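Local coordinates for protein ArsR family transcriptional regulator (Staphylococcus aureus, PDB 6CDB) that binds zinc and probably acts as a metal-responsive, DNA-binding transcriptional repressor of the ArsR family, working as a dimer, at residues 86-89 with 90-94. The protein carries 1 engineered substitution. Numbering follows the deposited sequence.
Sequences HVAT and MLKQA. With ZN (zinc ion), chain C.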
loop_
_atom_site.group_PDB
_atom_site.type_symbol
_atom_site.label_atom_id
_atom_site.label_comp_id
_atom_site.label_asym_id
_atom_site.label_seq_id
_atom_site.Cartn_x
_atom_site.Cartn_y
_atom_site.Cartn_z
ATOM N N HIS A 86 7.370 9.020 -3.892
ATOM C CA HIS A 86 6.144 8.247 -4.071
ATOM C C HIS A 86 5.968 7.236 -2.948
ATOM O O HIS A 86 4.849 7.020 -2.466
ATOM C CB HIS A 86 6.152 7.541 -5.430
ATOM C CG HIS A 86 6.560 8.439 -6.556
ATOM N ND1 HIS A 86 7.669 8.199 -7.337
ATOM C CD2 HIS A 86 6.033 9.606 -6.997
ATOM C CE1 HIS A 86 7.794 9.164 -8.232
ATOM N NE2 HIS A 86 6.818 10.033 -8.042
ATOM N N VAL A 87 7.061 6.603 -2.529
ATOM C CA VAL A 87 6.988 5.630 -1.442
ATOM C C VAL A 87 6.633 6.323 -0.131
ATOM O O VAL A 87 5.728 5.885 0.593
ATOM C CB VAL A 87 8.309 4.848 -1.348
ATOM C CG1 VAL A 87 8.245 3.800 -0.226
ATOM C CG2 VAL A 87 8.607 4.171 -2.683
ATOM N N ALA A 88 7.304 7.446 0.168
ATOM C CA ALA A 88 6.973 8.207 1.370
ATOM C C ALA A 88 5.520 8.654 1.352
ATOM O O ALA A 88 4.824 8.577 2.376
ATOM C CB ALA A 88 7.901 9.418 1.512
ATOM N N THR A 89 5.041 9.120 0.197
ATOM C CA THR A 89 3.683 9.639 0.137
ATOM C C THR A 89 2.675 8.512 0.315
ATOM O O THR A 89 1.758 8.615 1.138
ATOM C CB THR A 89 3.447 10.385 -1.179
ATOM O OG1 THR A 89 4.315 11.534 -1.253
ATOM C CG2 THR A 89 2.009 10.847 -1.260
ATOM N N MET A 90 2.841 7.424 -0.442
ATOM C CA MET A 90 2.011 6.234 -0.261
ATOM C C MET A 90 1.890 5.851 1.213
ATOM O O MET A 90 0.777 5.689 1.741
ATOM C CB MET A 90 2.610 5.084 -1.070
ATOM C CG MET A 90 1.866 3.756 -0.967
ATOM S SD MET A 90 2.865 2.433 -1.675
ATOM C CE MET A 90 3.927 3.399 -2.745
ATOM N N LEU A 91 3.033 5.735 1.900
ATOM C CA LEU A 91 3.038 5.254 3.283
ATOM C C LEU A 91 2.363 6.237 4.235
ATOM O O LEU A 91 1.495 5.845 5.029
ATOM C CB LEU A 91 4.470 4.993 3.741
ATOM C CG LEU A 91 4.567 4.361 5.125
ATOM C CD1 LEU A 91 4.095 2.903 5.087
ATOM C CD2 LEU A 91 5.988 4.499 5.673
ATOM N N LYS A 92 2.773 7.513 4.192
ATOM C CA LYS A 92 2.198 8.516 5.094
ATOM C C LYS A 92 0.706 8.733 4.835
ATOM O O LYS A 92 -0.064 8.953 5.780
ATOM C CB LYS A 92 2.978 9.840 4.983
ATOM C CG LYS A 92 4.352 9.772 5.665
ATOM C CD LYS A 92 5.272 10.935 5.293
ATOM C CE LYS A 92 6.589 10.815 6.061
ATOM N NZ LYS A 92 7.729 11.464 5.347
ATOM N N GLN A 93 0.270 8.688 3.568
ATOM C CA GLN A 93 -1.160 8.791 3.297
ATOM C C GLN A 93 -1.913 7.612 3.893
ATOM O O GLN A 93 -2.995 7.787 4.467
ATOM C CB GLN A 93 -1.436 8.884 1.791
ATOM C CG GLN A 93 -0.883 10.178 1.140
ATOM C CD GLN A 93 -1.809 11.375 1.294
ATOM O OE1 GLN A 93 -3.026 11.251 1.152
ATOM N NE2 GLN A 93 -1.228 12.553 1.577
ATOM N N ALA A 94 -1.355 6.399 3.763
ATOM C CA ALA A 94 -1.990 5.228 4.374
ATOM C C ALA A 94 -2.065 5.355 5.897
ATOM O O ALA A 94 -3.103 5.054 6.501
ATOM C CB ALA A 94 -1.237 3.958 3.978
HETATM ZN ZN ZN C . 8.942 6.596 -7.390
#
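The backbone O of His-86 accepts a hydrogen bond from the amide N of Met-90, 2.9 Å away, and the N-H points almost straight at it (168°). The amide N of Leu-91, Lys-92 and Gln-93 donates to the O of Val-87, Ala-88 and Thr-89 in turn, with 171° at the Lys-92 hydrogen, the i to i+4 pattern of an alpha-helix. With chi1 at 179° the Met-90 side chain leaves beside its own carbonyl carbon, and the bend at chi3 then returns the terminal methyl CE toward the preceding turn, 3.7 Å from His-86 O. On another flank, the Thr-89 and Gln-93 side chains leave the helix in a common direction, one turn apart, with Thr-89 CG2 3.8 Å from Gln-93 CG. Thr-89 OG1 is turned to Ile-85 O, one turn earlier, to which it is hydrogen-bonded. The aliphatic part of Lys-92 passes Ala-88 O, its CG 3.5 Å from that oxygen.

His-86 directs its imidazole away from the following turn, and ND1 binds zinc at 2.0 Å. Asp-84 and, from the second subunit, His-97 and His-100 complete the four-ligand site, so the metal bridges the dimer. Met-90 packs on Met-90 of the second subunit, placing this part of helix 85-99 at the dimer interface, while Val-87 and Leu-91 rest on Met-32 of helix 26-37, and strand 77-82 precedes the helix in the chain.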